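Long-range contacts in NOVW (Streptomyces niveus, PDB 2C0Z), which catalyses the 3-epimerisation of dTDP-6-deoxy-D-xylo-4-hexulose, a 4-keto-6-deoxy sugar nucleotide, in the biosynthesis of the aminocoumarin antibiotic novobiocin: residues D96-S101 with E124-G129; I70-V75 with G190-Y195. All coordinates share one frame; numbering follows the deposited sequence.

Contact 1: D96-S101 with E124-G129; sequences DLRVGS and EGIGHG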
loop_
_atom_site.group_PDB
_atom_site.type_symbol
_atom_site.label_atom_id
_atom_site.label_comp_id
_atom_site.label_asym_id
_atom_site.label_seq_id
_atom_site.Cartn_x
_atom_site.Cartn_y
_atom_site.Cartn_z
ATOM N N ASP A 96 13.041 -19.599 4.781
ATOM C CA ASP A 96 14.377 -19.199 5.191
ATOM C C ASP A 96 15.411 -19.774 4.264
ATOM O O ASP A 96 15.681 -20.963 4.329
ATOM C CB ASP A 96 14.640 -19.642 6.621
ATOM C CG ASP A 96 15.831 -18.965 7.242
ATOM O OD1 ASP A 96 16.689 -18.400 6.511
ATOM O OD2 ASP A 96 15.968 -18.953 8.486
ATOM N N LEU A 97 16.014 -18.919 3.426
ATOM C CA LEU A 97 16.997 -19.345 2.422
ATOM C C LEU A 97 18.429 -19.077 2.884
ATOM O O LEU A 97 19.368 -19.216 2.095
ATOM C CB LEU A 97 16.708 -18.625 1.099
ATOM C CG LEU A 97 15.359 -18.975 0.462
ATOM C CD1 LEU A 97 15.160 -18.087 -0.767
ATOM C CD2 LEU A 97 15.274 -20.440 0.103
ATOM N N ARG A 98 18.599 -18.683 4.147
ATOM C CA ARG A 98 19.895 -18.225 4.655
ATOM C C ARG A 98 20.708 -19.425 5.144
ATOM O O ARG A 98 20.436 -19.997 6.196
ATOM C CB ARG A 98 19.705 -17.240 5.775
ATOM C CG ARG A 98 18.863 -16.029 5.369
ATOM C CD ARG A 98 18.473 -15.166 6.511
ATOM N NE ARG A 98 17.610 -15.893 7.443
ATOM C CZ ARG A 98 17.034 -15.371 8.533
ATOM N NH1 ARG A 98 17.196 -14.097 8.873
ATOM N NH2 ARG A 98 16.263 -16.135 9.283
ATOM N N VAL A 99 21.698 -19.807 4.371
ATOM C CA VAL A 99 22.537 -20.937 4.712
ATOM C C VAL A 99 23.216 -20.690 6.054
ATOM O O VAL A 99 23.855 -19.659 6.285
ATOM C CB VAL A 99 23.558 -21.224 3.597
ATOM C CG1 VAL A 99 24.480 -22.342 3.991
ATOM C CG2 VAL A 99 22.854 -21.544 2.309
ATOM N N GLY A 100 23.077 -21.659 6.947
ATOM C CA GLY A 100 23.608 -21.531 8.286
ATOM C C GLY A 100 22.594 -21.145 9.328
ATOM O O GLY A 100 22.848 -21.275 10.548
ATOM N N SER A 101 21.427 -20.664 8.887
ATOM C CA SER A 101 20.395 -20.271 9.820
ATOM C C SER A 101 19.834 -21.520 10.501
ATOM O O SER A 101 19.648 -22.554 9.851
ATOM C CB SER A 101 19.241 -19.607 9.067
ATOM O OG SER A 101 18.141 -19.465 9.951
ATOM N N GLU A 124 16.038 -9.424 4.944
ATOM C CA GLU A 124 16.919 -9.829 3.868
ATOM C C GLU A 124 17.249 -11.321 3.940
ATOM O O GLU A 124 17.369 -11.920 5.018
ATOM C CB GLU A 124 18.210 -9.002 3.914
ATOM C CG GLU A 124 18.034 -7.500 3.812
ATOM C CD GLU A 124 17.579 -6.749 5.083
ATOM O OE1 GLU A 124 17.293 -7.325 6.183
ATOM O OE2 GLU A 124 17.474 -5.500 4.957
ATOM N N GLY A 125 17.337 -11.925 2.772
ATOM C CA GLY A 125 17.687 -13.336 2.652
ATOM C C GLY A 125 16.516 -14.300 2.773
ATOM O O GLY A 125 16.701 -15.512 2.655
ATOM N N ILE A 126 15.324 -13.768 3.055
ATOM C CA ILE A 126 14.102 -14.548 3.194
ATOM C C ILE A 126 13.401 -14.606 1.877
ATOM O O ILE A 126 13.275 -13.600 1.166
ATOM C CB ILE A 126 13.170 -13.960 4.292
ATOM C CG1 ILE A 126 13.907 -13.868 5.630
ATOM C CG2 ILE A 126 11.899 -14.768 4.421
ATOM C CD1 ILE A 126 14.387 -15.189 6.122
ATOM N N GLY A 127 12.985 -15.802 1.486
ATOM C CA GLY A 127 12.227 -15.984 0.272
ATOM C C GLY A 127 10.728 -15.851 0.496
ATOM O O GLY A 127 10.224 -16.050 1.596
ATOM N N HIS A 128 10.020 -15.501 -0.559
ATOM C CA HIS A 128 8.594 -15.224 -0.460
ATOM C C HIS A 128 7.861 -15.898 -1.604
ATOM O O HIS A 128 8.290 -15.886 -2.762
ATOM C CB HIS A 128 8.352 -13.718 -0.473
ATOM C CG HIS A 128 6.905 -13.355 -0.381
ATOM N ND1 HIS A 128 6.212 -12.796 -1.435
ATOM C CD2 HIS A 128 6.010 -13.498 0.630
ATOM C CE1 HIS A 128 4.947 -12.630 -1.080
ATOM N NE2 HIS A 128 4.797 -13.048 0.166
ATOM N N GLY A 129 6.696 -16.413 -1.295
ATOM C CA GLY A 129 5.770 -16.916 -2.273
ATOM C C GLY A 129 4.347 -16.856 -1.751
ATOM O O GLY A 129 4.101 -16.573 -0.571
HETATM O O HOH W 1 17.676 -11.559 7.587
#
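In the five-stranded antiparallel sheet of this RmlC-like cupin, Asp96 at the end of strand 89-96 faces Ile126 at the start of strand 126-132 as a non-hydrogen-bonded pair, their CA atoms 5.1 Å apart. No direct hydrogen bond joins the two segments. Both side chains of the pair lie on the same face of the sheet, and there Ile126 CD1 sits over the centre of the Arg98 guanidinium, 3.5 Å above its plane. Asp96 helps fix that plane: Arg98 grips it side-on, NE reaching OD1 at 2.8 Å and NH2 reaching OD2, with both oxygens close to the guanidinium plane (OD1 12° and OD2 1° out of it). A bend at chi3 (-64°) turns NE back toward the carboxylate. Asp96 OD1 also accepts a hydrogen bond from the backbone N of Arg98, closing an Asx turn, and the two nitrogens come from opposite faces of the carboxylate. OD2 is shared in the same way between Arg98 NH2 and Ser101 OG, with Thr103 as a further partner; a type II turn from Arg98 to Ser101 brings the serine round. The buried ion pair is held inside segment 96-101 and completed from outside, Arg98 NH2 donating also to the carbonyl O of Glu18. Across the segments the polar link is a water that accepts from Arg98 NH1 (2.9 Å) and donates to Glu124 O (2.6 Å). Arg98 CG and Leu97 CB both lie against Gly125 O, each at 3.5 Å, and Leu97 CD1 rests 3.8 Å from Gly127 CA, directly on the backbone of the strand. The next residue, His128, a probable substrate-binding residue by analogy with relatives, has its CB directed away from segment 96-101, and its NE2 is hydrogen-bonded to Asp92.

Contact 2: I70-V75 with G190-Y195; sequences IHFVDV and GLLPTY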
loop_
_atom_site.group_PDB
_atom_site.type_symbol
_atom_site.label_atom_id
_atom_site.label_comp_id
_atom_site.label_asym_id
_atom_site.label_seq_id
_atom_site.Cartn_x
_atom_site.Cartn_y
_atom_site.Cartn_z
ATOM N N ILE A 70 9.414 -19.323 -5.270
ATOM C CA ILE A 70 9.834 -18.610 -4.047
ATOM C C ILE A 70 10.927 -17.629 -4.452
ATOM O O ILE A 70 11.986 -18.039 -4.930
ATOM C CB ILE A 70 10.382 -19.616 -3.005
ATOM C CG1 ILE A 70 9.330 -20.668 -2.631
ATOM C CG2 ILE A 70 10.943 -18.863 -1.787
ATOM C CD1 ILE A 70 8.017 -20.125 -2.096
ATOM N N HIS A 71 10.663 -16.339 -4.312
ATOM C CA HIS A 71 11.565 -15.299 -4.825
ATOM C C HIS A 71 12.356 -14.663 -3.707
ATOM O O HIS A 71 11.880 -14.559 -2.603
ATOM C CB HIS A 71 10.765 -14.262 -5.584
ATOM C CG HIS A 71 10.038 -14.824 -6.768
ATOM N ND1 HIS A 71 9.005 -14.166 -7.396
ATOM C CD2 HIS A 71 10.198 -15.998 -7.421
ATOM C CE1 HIS A 71 8.558 -14.927 -8.384
ATOM N NE2 HIS A 71 9.260 -16.043 -8.418
ATOM N N PHE A 72 13.565 -14.220 -4.017
ATOM C CA PHE A 72 14.434 -13.538 -3.071
ATOM C C PHE A 72 15.401 -12.652 -3.810
ATOM O O PHE A 72 15.547 -12.745 -5.033
ATOM C CB PHE A 72 15.206 -14.516 -2.167
ATOM C CG PHE A 72 16.239 -15.331 -2.895
ATOM C CD1 PHE A 72 15.866 -16.435 -3.634
ATOM C CD2 PHE A 72 17.577 -14.967 -2.868
ATOM C CE1 PHE A 72 16.786 -17.198 -4.305
ATOM C CE2 PHE A 72 18.512 -15.734 -3.551
ATOM C CZ PHE A 72 18.092 -16.855 -4.278
ATOM N N VAL A 73 16.063 -11.805 -3.036
ATOM C CA VAL A 73 17.092 -10.906 -3.544
ATOM C C VAL A 73 18.443 -11.237 -2.899
ATOM O O VAL A 73 18.552 -11.455 -1.686
ATOM C CB VAL A 73 16.683 -9.427 -3.303
ATOM C CG1 VAL A 73 17.814 -8.506 -3.670
ATOM C CG2 VAL A 73 15.404 -9.088 -4.092
ATOM N N ASP A 74 19.491 -11.278 -3.725
ATOM C CA ASP A 74 20.835 -11.536 -3.242
ATOM C C ASP A 74 21.220 -10.613 -2.104
ATOM O O ASP A 74 20.826 -9.441 -2.087
ATOM C CB ASP A 74 21.861 -11.321 -4.380
ATOM C CG ASP A 74 21.668 -12.270 -5.531
ATOM O OD1 ASP A 74 20.965 -13.287 -5.371
ATOM O OD2 ASP A 74 22.141 -12.064 -6.667
ATOM N N VAL A 75 22.008 -11.138 -1.166
ATOM C CA VAL A 75 22.548 -10.359 -0.057
ATOM C C VAL A 75 24.084 -10.402 -0.098
ATOM O O VAL A 75 24.645 -11.478 -0.011
ATOM C CB VAL A 75 22.069 -10.901 1.309
ATOM C CG1 VAL A 75 22.401 -9.932 2.431
ATOM C CG2 VAL A 75 20.529 -11.229 1.258
ATOM N N GLY A 190 26.124 -22.145 -5.039
ATOM C CA GLY A 190 26.487 -20.960 -4.282
ATOM C C GLY A 190 25.570 -19.755 -4.453
ATOM O O GLY A 190 26.003 -18.616 -4.284
ATOM N N LEU A 191 24.291 -19.997 -4.765
ATOM C CA LEU A 191 23.380 -18.932 -5.167
ATOM C C LEU A 191 22.554 -18.404 -3.988
ATOM O O LEU A 191 21.860 -17.391 -4.102
ATOM C CB LEU A 191 22.466 -19.435 -6.284
ATOM C CG LEU A 191 23.297 -19.873 -7.490
ATOM C CD1 LEU A 191 22.394 -20.461 -8.531
ATOM C CD2 LEU A 191 24.072 -18.665 -8.096
ATOM N N LEU A 192 22.628 -19.063 -2.845
ATOM C CA LEU A 192 21.788 -18.661 -1.716
ATOM C C LEU A 192 22.497 -17.702 -0.788
ATOM O O LEU A 192 23.713 -17.748 -0.664
ATOM C CB LEU A 192 21.310 -19.889 -0.941
ATOM C CG LEU A 192 20.429 -20.862 -1.717
ATOM C CD1 LEU A 192 19.982 -21.981 -0.819
ATOM C CD2 LEU A 192 19.204 -20.143 -2.314
ATOM N N PRO A 193 21.719 -16.863 -0.097
ATOM C CA PRO A 193 22.235 -15.979 0.924
ATOM C C PRO A 193 22.858 -16.772 2.084
ATOM O O PRO A 193 22.415 -17.874 2.325
ATOM C CB PRO A 193 20.973 -15.249 1.415
ATOM C CG PRO A 193 19.958 -15.459 0.387
ATOM C CD PRO A 193 20.248 -16.770 -0.208
ATOM N N THR A 194 23.833 -16.199 2.792
ATOM C CA THR A 194 24.365 -16.815 3.995
ATOM C C THR A 194 23.820 -16.096 5.230
ATOM O O THR A 194 23.667 -14.882 5.251
ATOM C CB THR A 194 25.908 -16.882 3.996
ATOM O OG1 THR A 194 26.463 -15.619 4.360
ATOM C CG2 THR A 194 26.428 -17.194 2.604
ATOM N N TYR A 195 23.491 -16.863 6.252
ATOM C CA TYR A 195 22.938 -16.309 7.476
ATOM C C TYR A 195 23.880 -15.286 8.117
ATOM O O TYR A 195 23.427 -14.218 8.525
ATOM C CB TYR A 195 22.630 -17.468 8.412
ATOM C CG TYR A 195 22.091 -17.114 9.763
ATOM C CD1 TYR A 195 20.869 -16.449 9.919
ATOM C CD2 TYR A 195 22.784 -17.482 10.902
ATOM C CE1 TYR A 195 20.378 -16.144 11.161
ATOM C CE2 TYR A 195 22.292 -17.181 12.146
ATOM C CZ TYR A 195 21.108 -16.517 12.277
ATOM O OH TYR A 195 20.661 -16.230 13.540
HETATM O O HOH W 2 21.370 -15.993 -6.345
HETATM O O HOH W 3 21.814 -14.921 -2.947
HETATM O O HOH W 4 24.895 -13.692 1.543
#
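Phe72, on strand 67-73 of the cupin sheet, an inner strand between 126-132 and the outermost strand 152-154, meets the loop after helix 183-188, which ends in a Schellman motif with Gly190 as its C-prime residue. Phe72 follows His71, the probable proton acceptor, whose NE2 is hydrogen-bonded to Asp177. The apolar part of the contact centres on the Phe72 ring, whose atoms CD2, CE2 and CZ meet residues 191-193. Pro193 CD approaches the ring obliquely, 3.9 Å from Phe72 CE2, and Leu192 CD2 lies 4.0 Å from Phe72 CZ, the Phe72 and Leu192 side chains crossing at about a right angle. Further on, Val75 CG2 touches Pro193 CB at 4.0 Å; Cys198 of helix 195-198 packs against both of these residues. The polar part is carried by water, since no direct hydrogen bond crosses. Two waters each donate to both Asp74 OD1 and Leu191 O, giving a doubled bridge beside the ring; Asp74 OD1 has His153 ND1 as a further partner. Leu191 O itself lies near the ring plane, at its edge, 3.8 Å from Phe72 CE2. Closer to the N-cap residue Thr194, a third water donates to Val75 O at 2.7 Å and accepts from Thr194 N at 3.0 Å.

Overall arrangement
Strands 126-132 and 67-73 are neighbours in one antiparallel sheet, and contacts 1 and 2, with centres about 6 Å apart, tie different loops to them. Contact 1 is buried, an ion pair within segment 96-101 packed on Ile126 and glycine backbone; contact 2 is only partly buried, with apolar packing and three water bridges. Neither has a direct hydrogen bond between its segments, but the contacts are bonded to each other: His128 O probably accepts from His71 N at 2.9 Å, and Val99 O from Tyr195 N at 2.8 Å. Leu97 CD1 also packs on Phe72 CD1. His71, the probable proton acceptor, thus adjoins the likely substrate-binding His128.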